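Local coordinates for galactose mutarotase-like protein (Clostridium acetobutylicum, PDB 3OS7), which probably binds carbohydrates and may interconvert the anomers of an aldose sugar, as aldose 1-epimerases do, at residues 34-38 with 113-119; 240-244 with 288-293; 81-85 with 215-219; 21-25 with 127-131. All coordinates share one frame; numbering follows the deposited sequence. Where two conformers were deposited one is given.

In the fold
The four contacts illustrate how chemistry follows place in a beta-rich fold. Contact 4 is buried, built from apolar side chains between strand 18-25 of the five-stranded sheet and strand 128-137, without a hydrogen bond across it. Contact 1 joins the same two parts of the fold, reaching strand 118-125, the neighbour of 128-137, and touches contact 4 through Val-119 and Ile-21; at a loop, it relies on backbone bonds and water. Contacts 2 and 3 are also partly buried, and their centres lie about 20 Å apart. In contact 2 a side-chain amide holds a loop through its carbonyls, whereas contact 3 depends on salt bridges and two guanidinium faces packed on side-chain carbons.

Contact 1: 34-38 with 113-119; sequences PDVGG and KNSKWTV
The carbonyl oxygen of Pro-34 receives two N-H groups: Trp-117 N lies 2.9 Å from Pro-34 O, and Gly-38 N of the same loop adds a weak bond. The tryptophan N-H points almost straight at the oxygen (163°) but comes from above the carbonyl plane. A second backbone bond runs the opposite way, Gly-37 N to Ser-115 O at 2.9 Å, with its donor in the carbonyl plane. Two waters fill in where direct bonds are absent. One donates to Asp-35 O and Asn-114 O, the other to Asp-35 OD1 and Trp-117 O, while Asp-35 OD2 is taken by His-18. In the sandwich-like fold of galactose mutarotases, this is where the loop between strands 28-33 and 39-45 meets the chain leading into strand 118-125. The Trp-117 indole lies with one face against the Gly-37/Gly-38 peptide, whose Gly-38 N stands 3.5 Å above the ring plane. Its CG is anti to the carbonyl carbon (chi1 -68°), which swings the ring over this peptide, and a bond from NE1 to Ile-112 O fixes its rotation; Phe-135 meets the ring at about 45°. Having no side chain, Gly-37 brings its CA to 3.4 Å from Lys-113 O, a CH...O contact. Lys-116 runs extended alongside Asp-35, its CD 3.7 Å from Asp-35 OD1, yet Lys-116 NZ stops 4.9 Å from that oxygen, so the opposite charges attract at most from a distance. Beyond the tryptophan, Pro-34 CG packs on Val-119 CG2 at 3.8 Å.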
loop_
_atom_site.group_PDB
_atom_site.type_symbol
_atom_site.label_atom_id
_atom_site.label_comp_id
_atom_site.label_asym_id
_atom_site.label_seq_id
_atom_site.Cartn_x
_atom_site.Cartn_y
_atom_site.Cartn_z
ATOM N N PRO A 34 -4.897 -7.500 12.916
ATOM C CA PRO A 34 -3.574 -8.114 13.049
ATOM C C PRO A 34 -3.438 -9.498 12.408
ATOM O O PRO A 34 -2.437 -9.750 11.723
ATOM C CB PRO A 34 -3.353 -8.154 14.564
ATOM C CG PRO A 34 -4.188 -7.032 15.081
ATOM C CD PRO A 34 -5.407 -7.006 14.202
ATOM N N ASP A 35 -4.454 -10.347 12.559
ATOM C CA ASP A 35 -4.426 -11.702 12.000
ATOM C C ASP A 35 -4.327 -11.807 10.475
ATOM O O ASP A 35 -3.932 -12.849 9.964
ATOM C CB ASP A 35 -5.671 -12.475 12.421
ATOM C CG ASP A 35 -5.535 -13.108 13.810
ATOM O OD1 ASP A 35 -4.412 -13.159 14.341
ATOM O OD2 ASP A 35 -6.555 -13.554 14.358
ATOM N N VAL A 36 -4.714 -10.749 9.755
ATOM C CA VAL A 36 -4.550 -10.723 8.314
ATOM C C VAL A 36 -3.709 -9.488 7.889
ATOM O O VAL A 36 -4.233 -8.423 7.561
ATOM C CB VAL A 36 -5.898 -10.794 7.567
ATOM C CG1 VAL A 36 -5.671 -10.928 6.090
ATOM C CG2 VAL A 36 -6.776 -11.996 8.087
ATOM N N GLY A 37 -2.402 -9.657 7.908
ATOM C CA GLY A 37 -1.492 -8.652 7.350
ATOM C C GLY A 37 -1.365 -7.371 8.122
ATOM O O GLY A 37 -0.792 -6.402 7.606
ATOM N N GLY A 38 -1.871 -7.326 9.355
ATOM C CA GLY A 38 -1.956 -6.042 10.068
ATOM C C GLY A 38 -2.650 -5.002 9.210
ATOM O O GLY A 38 -2.288 -3.820 9.214
ATOM N N LYS A 113 1.139 -10.045 3.756
ATOM C CA LYS A 113 -0.232 -9.526 3.716
ATOM C C LYS A 113 -1.276 -10.567 4.145
ATOM O O LYS A 113 -2.383 -10.201 4.504
ATOM C CB LYS A 113 -0.613 -9.047 2.308
ATOM C CG LYS A 113 -0.626 -10.126 1.234
ATOM C CD LYS A 113 -0.847 -9.515 -0.183
ATOM C CE LYS A 113 -1.255 -10.555 -1.153
ATOM N NZ LYS A 113 -0.433 -11.770 -1.107
ATOM N N ASN A 114 -0.926 -11.848 4.029
ATOM C CA ASN A 114 -1.850 -12.950 4.393
ATOM C C ASN A 114 -1.582 -13.508 5.781
ATOM O O ASN A 114 -2.309 -14.377 6.254
ATOM C CB ASN A 114 -1.708 -14.111 3.401
ATOM C CG ASN A 114 -1.862 -13.689 1.938
ATOM O OD1 ASN A 114 -0.871 -13.445 1.264
ATOM N ND2 ASN A 114 -3.099 -13.634 1.441
ATOM N N SER A 115 -0.529 -13.034 6.430
ATOM C CA SER A 115 0.027 -13.688 7.622
ATOM C C SER A 115 -0.407 -13.029 8.912
ATOM O O SER A 115 -0.924 -11.921 8.904
ATOM C CB SER A 115 1.550 -13.692 7.518
ATOM O OG SER A 115 1.921 -14.530 6.449
ATOM N N LYS A 116 -0.226 -13.726 10.030
ATOM C CA LYS A 116 -0.603 -13.167 11.334
ATOM C C LYS A 116 0.478 -12.251 11.864
ATOM O O LYS A 116 1.634 -12.630 11.924
ATOM C CB LYS A 116 -0.828 -14.266 12.368
ATOM C CG LYS A 116 -1.939 -15.225 12.017
ATOM C CD LYS A 116 -2.327 -16.074 13.247
ATOM C CE LYS A 116 -3.115 -17.293 12.808
ATOM N NZ LYS A 116 -3.706 -18.015 13.978
ATOM N N TRP A 117 0.082 -11.037 12.224
ATOM C CA TRP A 117 0.937 -10.090 12.871
ATOM C C TRP A 117 0.518 -10.015 14.323
ATOM O O TRP A 117 -0.606 -10.411 14.664
ATOM C CB TRP A 117 0.800 -8.723 12.213
ATOM C CG TRP A 117 1.333 -8.632 10.812
ATOM C CD1 TRP A 117 0.983 -9.423 9.735
ATOM C CD2 TRP A 117 2.204 -7.618 10.280
ATOM N NE1 TRP A 117 1.628 -9.002 8.607
ATOM C CE2 TRP A 117 2.383 -7.897 8.908
ATOM C CE3 TRP A 117 2.890 -6.547 10.843
ATOM C CZ2 TRP A 117 3.206 -7.121 8.086
ATOM C CZ3 TRP A 117 3.706 -5.788 10.036
ATOM C CH2 TRP A 117 3.862 -6.081 8.672
ATOM N N THR A 118 1.405 -9.519 15.180
ATOM C CA THR A 118 1.099 -9.378 16.597
ATOM C C THR A 118 1.098 -7.916 16.987
ATOM O O THR A 118 1.793 -7.106 16.375
ATOM C CB THR A 118 2.057 -10.170 17.441
ATOM O OG1 THR A 118 3.381 -9.731 17.190
ATOM C CG2 THR A 118 1.950 -11.667 17.073
ATOM N N VAL A 119 0.268 -7.574 17.958
ATOM C CA VAL A 119 0.153 -6.194 18.413
ATOM C C VAL A 119 1.378 -5.883 19.250
ATOM O O VAL A 119 1.710 -6.610 20.191
ATOM C CB VAL A 119 -1.148 -5.957 19.196
ATOM C CG1 VAL A 119 -1.177 -4.556 19.781
ATOM C CG2 VAL A 119 -2.348 -6.171 18.309
HETATM O O HOH W 1 -2.394 -12.126 15.369
HETATM O O HOH W 2 -3.722 -15.126 8.616
#

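Contact 2: 240-244 with 288-293; sequences VASHP and IWNDMG
Hydrogen bonding centres on the amide of Asn-290, whose ND2 uses both its hydrogens on the carbonyls of the facing loop. Val-240 O lies 2.7 Å from Asn-290 ND2 and His-243 O 2.8 Å from it, both in the amide plane; the bond to His-243 is the straighter (165° against 144°). Because OD1 of the same amide accepts from Ile-245 N, three bonds fix the rotation of the amide. With CG set between the backbone N and the carbonyl carbon (chi1 66°), the amide reaches into the bend of residues 240-244. Water supplies a further link, donating to Ala-241 O and Met-292 O. The oxygens of Ala-241 and Gly-293, by contrast, approach to 3.2 Å, two acceptors with no bond between them.

Apolar contact flanks the amide. Val-240 CG2 lies 3.9 Å from Asn-290 CB, and on the exposed side Pro-244 CG presses tightly on Met-292 CE (3.5 Å), the residue being selenomethionine here. Asn-290 thus ties the type I' beta turn of 290-293 that follows strand 285-289 to the loop running into strand 246-256, its antiparallel partner, while Val-240 also rests on Ala-298 of strand 297-303 and Val-203 of strand 201-213.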
loop_
_atom_site.group_PDB
_atom_site.type_symbol
_atom_site.label_atom_id
_atom_site.label_comp_id
_atom_site.label_asym_id
_atom_site.label_seq_id
_atom_site.Cartn_x
_atom_site.Cartn_y
_atom_site.Cartn_z
ATOM N N VAL A 240 -11.365 7.837 -12.897
ATOM C CA VAL A 240 -10.855 6.484 -12.727
ATOM C C VAL A 240 -11.918 5.415 -12.965
ATOM O O VAL A 240 -11.589 4.299 -13.283
ATOM C CB VAL A 240 -10.213 6.322 -11.324
ATOM C CG1 VAL A 240 -11.236 6.559 -10.219
ATOM C CG2 VAL A 240 -9.566 4.978 -11.151
ATOM N N ALA A 241 -13.181 5.771 -12.828
ATOM C CA ALA A 241 -14.245 4.777 -12.987
ATOM C C ALA A 241 -14.702 4.590 -14.433
ATOM O O ALA A 241 -15.559 3.765 -14.683
ATOM C CB ALA A 241 -15.423 5.146 -12.120
ATOM N N SER A 242 -14.131 5.315 -15.388
ATOM C CA SER A 242 -14.697 5.300 -16.743
ATOM C C SER A 242 -14.274 4.091 -17.577
ATOM O O SER A 242 -15.000 3.680 -18.463
ATOM C CB SER A 242 -14.416 6.615 -17.484
ATOM O OG SER A 242 -13.043 6.932 -17.456
ATOM N N HIS A 243 -13.130 3.490 -17.291
ATOM C CA HIS A 243 -12.678 2.334 -18.059
ATOM C C HIS A 243 -11.582 1.593 -17.299
ATOM O O HIS A 243 -11.088 2.120 -16.319
ATOM C CB HIS A 243 -12.152 2.805 -19.433
ATOM C CG HIS A 243 -11.054 3.814 -19.332
ATOM N ND1 HIS A 243 -9.738 3.466 -19.118
ATOM C CD2 HIS A 243 -11.082 5.167 -19.378
ATOM C CE1 HIS A 243 -9.001 4.560 -19.037
ATOM N NE2 HIS A 243 -9.793 5.608 -19.192
ATOM N N PRO A 244 -11.186 0.388 -17.759
ATOM C CA PRO A 244 -10.137 -0.342 -17.047
ATOM C C PRO A 244 -8.798 0.397 -17.122
ATOM O O PRO A 244 -8.425 0.941 -18.168
ATOM C CB PRO A 244 -10.059 -1.674 -17.787
ATOM C CG PRO A 244 -11.437 -1.863 -18.334
ATOM C CD PRO A 244 -11.850 -0.473 -18.761
ATOM N N ILE A 288 -1.342 1.880 -10.527
ATOM C CA ILE A 288 -2.744 2.187 -10.356
ATOM C C ILE A 288 -3.501 1.081 -11.093
ATOM O O ILE A 288 -3.207 0.775 -12.248
ATOM C CB ILE A 288 -3.154 3.597 -10.832
ATOM C CG1 ILE A 288 -4.677 3.775 -10.679
ATOM C CG2 ILE A 288 -2.650 3.918 -12.278
ATOM C CD1 ILE A 288 -5.177 5.167 -10.843
ATOM N N TRP A 289 -4.463 0.483 -10.409
ATOM C CA TRP A 289 -5.246 -0.617 -10.939
ATOM C C TRP A 289 -6.654 -0.477 -10.380
ATOM O O TRP A 289 -6.819 -0.462 -9.164
ATOM C CB TRP A 289 -4.638 -1.946 -10.515
ATOM C CG TRP A 289 -5.482 -3.155 -10.826
ATOM C CD1 TRP A 289 -5.669 -3.736 -12.043
ATOM C CD2 TRP A 289 -6.226 -3.955 -9.879
ATOM N NE1 TRP A 289 -6.491 -4.845 -11.918
ATOM C CE2 TRP A 289 -6.837 -4.996 -10.599
ATOM C CE3 TRP A 289 -6.453 -3.868 -8.490
ATOM C CZ2 TRP A 289 -7.652 -5.956 -9.980
ATOM C CZ3 TRP A 289 -7.260 -4.818 -7.886
ATOM C CH2 TRP A 289 -7.853 -5.839 -8.632
ATOM N N ASN A 290 -7.651 -0.355 -11.250
ATOM C CA ASN A 290 -9.016 -0.106 -10.771
ATOM C C ASN A 290 -9.973 -1.307 -10.920
ATOM O O ASN A 290 -11.169 -1.104 -10.841
ATOM C CB ASN A 290 -9.615 1.120 -11.449
ATOM C CG ASN A 290 -9.834 0.919 -12.947
ATOM O OD1 ASN A 290 -9.451 -0.117 -13.504
ATOM N ND2 ASN A 290 -10.440 1.920 -13.610
ATOM N N ASP A 291 -9.433 -2.513 -11.153
ATOM C CA ASP A 291 -10.226 -3.735 -11.239
ATOM C C ASP A 291 -11.406 -3.562 -12.212
ATOM O O ASP A 291 -12.538 -3.818 -11.851
ATOM C CB ASP A 291 -10.722 -4.131 -9.840
ATOM C CG ASP A 291 -11.168 -5.602 -9.751
ATOM O OD1 ASP A 291 -11.158 -6.308 -10.785
ATOM O OD2 ASP A 291 -11.533 -6.055 -8.634
HETATM N N MSE A 292 -11.096 -3.084 -13.424
HETATM C CA MSE A 292 -12.046 -2.799 -14.508
HETATM C C MSE A 292 -12.832 -1.489 -14.359
HETATM O O MSE A 292 -13.440 -1.049 -15.320
HETATM C CB MSE A 292 -13.016 -3.966 -14.756
HETATM C CG MSE A 292 -12.379 -5.316 -14.966
HETATM SE SE MSE A 292 -10.986 -5.320 -16.334
HETATM C CE MSE A 292 -12.104 -5.266 -17.946
ATOM N N GLY A 293 -12.785 -0.860 -13.182
ATOM C CA GLY A 293 -13.431 0.427 -12.919
ATOM C C GLY A 293 -14.924 0.366 -12.621
ATOM O O GLY A 293 -15.601 1.391 -12.571
HETATM O O HOH W 3 -15.214 0.984 -16.063
#

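Contact 3: 81-85 with 215-219; sequences NRIDD and SRNLP
The guanidinium groups of Arg-82 and Arg-216 each have one face against the opposite segment. Asn-217 CB sits 3.5 Å above the Arg-82 plane, toward its rim, and Leu-218 CD1 3.7 Å above the centre of Arg-216. The Asn-217 amide is turned 74° from the Arg-82 plane, and its ND2, facing Arg-82 NH2, forms no hydrogen bond, both being donors. At the edge of Arg-216 lies Asp-84 OD1, part of a salt-bridge network joining the start of strand 82-90 to the loop after strand 201-213. Arg-216 NH2 reaches Asp-84 OD1 at 3.0 Å, from above the carboxylate plane, and Asp-85 OD1 at 2.9 Å in a weak, strongly bent bond; NH1 adds a weak bond to Asp-84 OD1. A bend at chi3 (61°) turns this guanidinium back to the acids, and NE donates to Asn-104 O. Asp-85 OD1 also accepts from Asn-105 ND2. Leu-218 CD1 also approaches Asp-84 CG to 3.5 Å. Arg-82 pairs with Glu-101, and its side chain lies about 4 Å from a tartaric acid, probably from the crystallisation liquor, which may nonetheless mark a pocket. Asn-81 OD1 steadies the arginine, accepting from Arg-82 N at 2.8 Å and Arg-82 NH1 at 2.9 Å.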
loop_
_atom_site.group_PDB
_atom_site.type_symbol
_atom_site.label_atom_id
_atom_site.label_comp_id
_atom_site.label_asym_id
_atom_site.label_seq_id
_atom_site.Cartn_x
_atom_site.Cartn_y
_atom_site.Cartn_z
ATOM N N ASN A 81 4.120 -6.580 -6.264
ATOM C CA ASN A 81 3.986 -6.985 -7.639
ATOM C C ASN A 81 4.926 -8.143 -7.999
ATOM O O ASN A 81 5.363 -8.899 -7.097
ATOM C CB ASN A 81 4.158 -5.761 -8.547
ATOM C CG ASN A 81 3.266 -5.828 -9.773
ATOM O OD1 ASN A 81 3.531 -6.590 -10.693
ATOM N ND2 ASN A 81 2.196 -5.051 -9.774
ATOM N N ARG A 82 5.267 -8.267 -9.283
ATOM C CA ARG A 82 5.825 -9.494 -9.854
ATOM C C ARG A 82 7.354 -9.669 -9.844
ATOM O O ARG A 82 8.112 -8.718 -9.999
ATOM C CB ARG A 82 5.315 -9.652 -11.287
ATOM C CG ARG A 82 3.827 -9.804 -11.366
ATOM C CD ARG A 82 3.343 -9.413 -12.739
ATOM N NE ARG A 82 1.921 -9.685 -12.841
ATOM C CZ ARG A 82 0.960 -8.832 -12.540
ATOM N NH1 ARG A 82 1.231 -7.596 -12.147
ATOM N NH2 ARG A 82 -0.291 -9.224 -12.661
ATOM N N ILE A 83 7.780 -10.913 -9.604
ATOM C CA ILE A 83 9.138 -11.354 -9.882
ATOM C C ILE A 83 9.055 -12.401 -10.983
ATOM O O ILE A 83 8.412 -13.467 -10.795
ATOM C CB ILE A 83 9.854 -11.979 -8.653
ATOM C CG1 ILE A 83 9.801 -11.068 -7.413
ATOM C CG2 ILE A 83 11.312 -12.416 -9.007
ATOM C CD1 ILE A 83 10.363 -9.696 -7.586
ATOM N N ASP A 84 9.699 -12.105 -12.114
ATOM C CA ASP A 84 9.731 -12.987 -13.282
ATOM C C ASP A 84 10.147 -14.423 -12.972
ATOM O O ASP A 84 11.236 -14.674 -12.430
ATOM C CB ASP A 84 10.674 -12.324 -14.332
ATOM C CG ASP A 84 10.756 -13.078 -15.653
ATOM O OD1 ASP A 84 10.144 -14.158 -15.792
ATOM O OD2 ASP A 84 11.451 -12.542 -16.567
ATOM N N ASP A 85 9.255 -15.390 -13.265
ATOM C CA ASP A 85 9.534 -16.823 -13.008
ATOM C C ASP A 85 9.800 -17.148 -11.540
ATOM O O ASP A 85 10.306 -18.223 -11.215
ATOM C CB ASP A 85 10.707 -17.344 -13.887
ATOM C CG ASP A 85 10.391 -17.383 -15.360
ATOM O OD1 ASP A 85 9.197 -17.352 -15.741
ATOM O OD2 ASP A 85 11.360 -17.425 -16.162
ATOM N N SER A 215 3.394 -8.747 -22.092
ATOM C CA SER A 215 2.165 -9.533 -21.963
ATOM C C SER A 215 2.138 -10.368 -20.670
ATOM O O SER A 215 1.080 -10.860 -20.300
ATOM C CB SER A 215 2.012 -10.439 -23.179
ATOM O OG SER A 215 3.055 -11.383 -23.182
ATOM N N ARG A 216 3.283 -10.500 -19.976
ATOM C CA ARG A 216 3.314 -11.119 -18.638
ATOM C C ARG A 216 3.276 -10.095 -17.503
ATOM O O ARG A 216 3.464 -10.419 -16.339
ATOM C CB ARG A 216 4.545 -12.014 -18.531
ATOM C CG ARG A 216 4.461 -13.234 -19.428
ATOM C CD ARG A 216 5.733 -14.031 -19.428
ATOM N NE ARG A 216 6.033 -14.507 -18.085
ATOM C CZ ARG A 216 7.251 -14.702 -17.590
ATOM N NH1 ARG A 216 8.345 -14.460 -18.307
ATOM N NH2 ARG A 216 7.376 -15.154 -16.351
ATOM N N ASN A 217 2.994 -8.846 -17.853
ATOM C CA ASN A 217 2.969 -7.733 -16.922
ATOM C C ASN A 217 4.302 -7.375 -16.268
ATOM O O ASN A 217 4.316 -6.704 -15.253
ATOM C CB ASN A 217 1.835 -7.883 -15.888
ATOM C CG ASN A 217 0.455 -7.701 -16.517
ATOM O OD1 ASN A 217 0.313 -7.023 -17.523
ATOM N ND2 ASN A 217 -0.548 -8.299 -15.926
ATOM N N LEU A 218 5.399 -7.768 -16.909
ATOM C CA LEU A 218 6.766 -7.416 -16.504
ATOM C C LEU A 218 7.196 -6.180 -17.301
ATOM O O LEU A 218 6.849 -6.050 -18.473
ATOM C CB LEU A 218 7.719 -8.576 -16.782
ATOM C CG LEU A 218 7.334 -9.884 -16.085
ATOM C CD1 LEU A 218 8.097 -11.092 -16.693
ATOM C CD2 LEU A 218 7.564 -9.754 -14.622
ATOM N N PRO A 219 7.946 -5.268 -16.667
ATOM C CA PRO A 219 8.395 -4.102 -17.436
ATOM C C PRO A 219 9.307 -4.471 -18.556
ATOM O O PRO A 219 10.162 -5.372 -18.415
ATOM C CB PRO A 219 9.175 -3.263 -16.419
ATOM C CG PRO A 219 8.838 -3.830 -15.088
ATOM C CD PRO A 219 8.416 -5.233 -15.275
#

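Contact 4: 21-25 with 127-131; sequences IRFAA and DKALV
Val-131 and Phe-23 lie in the tightly packed part of this contact. The CG2 methyl of Val-131 stands over one face of the phenyl ring, 3.9 Å from the Phe-23 centroid and 17° off the ring normal, a CH-pi contact. The same methyl touches Ile-21 CG2 at 3.9 Å, so one methyl serves both side chains, sitting in the angle they make. Phe-23 presents its face because CG lies between its backbone N and carbonyl carbon (chi1 56°); the Phe-23 side chain also touches Leu-159 of strand 151-160. No hydrogen bond crosses between strands 21-25 and 128-131: each pairs with other strands, Phe-23 with Ala-30 and Ala-129 with Leu-159, for example. They are strands of two different sheets, packed face to face within the beta-supersandwich of the galactose mutarotase family, running roughly antiparallel at 153°. Small residues let the backbones come close, with segment axes 6.0 Å apart at their nearest. Ala-25 CB and Ala-129 CB are 4.1 Å apart, and Ala-129 CB lies 3.7 Å from Ala-24 O. Ala-25 is the last buried residue before the solvent side, its CB 3.6 Å from Asp-127 O. There Asp-127 is exposed and contributes that backbone oxygen, while Lys-128 turns to Glu-158 and Ser-160.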
loop_
_atom_site.group_PDB
_atom_site.type_symbol
_atom_site.label_atom_id
_atom_site.label_comp_id
_atom_site.label_asym_id
_atom_site.label_seq_id
_atom_site.Cartn_x
_atom_site.Cartn_y
_atom_site.Cartn_z
ATOM N N ILE A 21 -8.214 -4.204 16.436
ATOM C CA ILE A 21 -8.066 -2.958 17.172
ATOM C C ILE A 21 -8.746 -1.830 16.420
ATOM O O ILE A 21 -8.411 -1.555 15.249
ATOM C CB ILE A 21 -6.564 -2.584 17.425
ATOM C CG1 ILE A 21 -5.752 -3.727 18.048
ATOM C CG2 ILE A 21 -6.482 -1.286 18.257
ATOM C CD1 ILE A 21 -6.097 -4.053 19.468
ATOM N N ARG A 22 -9.723 -1.194 17.071
ATOM C CA ARG A 22 -10.366 0.013 16.574
ATOM C C ARG A 22 -9.748 1.204 17.312
ATOM O O ARG A 22 -9.547 1.152 18.520
ATOM C CB ARG A 22 -11.842 -0.047 16.879
ATOM C CG ARG A 22 -12.722 0.710 15.964
ATOM C CD ARG A 22 -14.194 0.359 16.233
ATOM N NE ARG A 22 -14.533 -1.051 16.027
ATOM C CZ ARG A 22 -14.945 -1.590 14.873
ATOM N NH1 ARG A 22 -15.039 -0.873 13.763
ATOM N NH2 ARG A 22 -15.239 -2.874 14.821
ATOM N N PHE A 23 -9.404 2.256 16.588
ATOM C CA PHE A 23 -8.734 3.402 17.221
ATOM C C PHE A 23 -9.213 4.704 16.610
ATOM O O PHE A 23 -9.574 4.747 15.438
ATOM C CB PHE A 23 -7.184 3.241 17.268
ATOM C CG PHE A 23 -6.487 3.014 15.932
ATOM C CD1 PHE A 23 -6.667 1.848 15.206
ATOM C CD2 PHE A 23 -5.532 3.920 15.473
ATOM C CE1 PHE A 23 -5.969 1.620 14.031
ATOM C CE2 PHE A 23 -4.866 3.718 14.265
ATOM C CZ PHE A 23 -5.085 2.568 13.542
ATOM N N ALA A 24 -9.212 5.758 17.426
ATOM C CA ALA A 24 -9.871 7.001 17.096
ATOM C C ALA A 24 -9.082 8.168 17.673
ATOM O O ALA A 24 -8.621 8.112 18.824
ATOM C CB ALA A 24 -11.301 6.996 17.664
ATOM N N ALA A 25 -8.932 9.218 16.872
ATOM C CA ALA A 25 -8.372 10.474 17.361
ATOM C C ALA A 25 -8.689 11.548 16.355
ATOM O O ALA A 25 -8.761 11.266 15.162
ATOM C CB ALA A 25 -6.835 10.351 17.560
ATOM N N ASP A 127 -3.194 14.150 21.905
ATOM C CA ASP A 127 -4.465 13.823 21.289
ATOM C C ASP A 127 -4.272 12.918 20.064
ATOM O O ASP A 127 -4.970 13.068 19.080
ATOM C CB ASP A 127 -5.223 15.098 20.907
ATOM C CG ASP A 127 -5.590 15.961 22.133
ATOM O OD1 ASP A 127 -5.418 15.490 23.284
ATOM O OD2 ASP A 127 -6.048 17.111 21.939
ATOM N N LYS A 128 -3.333 11.977 20.157
ATOM C CA LYS A 128 -3.074 10.992 19.095
ATOM C C LYS A 128 -3.292 9.551 19.594
ATOM O O LYS A 128 -3.051 9.269 20.763
ATOM C CB LYS A 128 -1.632 11.082 18.644
ATOM C CG LYS A 128 -1.234 12.484 18.139
ATOM C CD LYS A 128 0.277 12.614 17.923
ATOM C CE LYS A 128 0.676 14.080 17.726
ATOM N NZ LYS A 128 -0.025 14.690 16.549
ATOM N N ALA A 129 -3.665 8.651 18.682
ATOM C CA ALA A 129 -3.791 7.237 18.996
ATOM C C ALA A 129 -2.776 6.499 18.163
ATOM O O ALA A 129 -2.755 6.638 16.940
ATOM C CB ALA A 129 -5.223 6.720 18.744
ATOM N N LEU A 130 -1.928 5.729 18.840
ATOM C CA LEU A 130 -0.854 4.973 18.224
ATOM C C LEU A 130 -1.076 3.467 18.382
ATOM O O LEU A 130 -1.288 2.964 19.498
ATOM C CB LEU A 130 0.497 5.371 18.839
ATOM C CG LEU A 130 1.747 4.630 18.365
ATOM C CD1 LEU A 130 2.059 5.007 16.951
ATOM C CD2 LEU A 130 2.956 4.920 19.231
ATOM N N VAL A 131 -1.066 2.759 17.251
ATOM C CA VAL A 131 -1.132 1.301 17.233
ATOM C C VAL A 131 -0.021 0.769 16.344
ATOM O O VAL A 131 0.145 1.200 15.188
ATOM C CB VAL A 131 -2.464 0.821 16.724
ATOM C CG1 VAL A 131 -2.447 -0.706 16.567
ATOM C CG2 VAL A 131 -3.602 1.252 17.643
#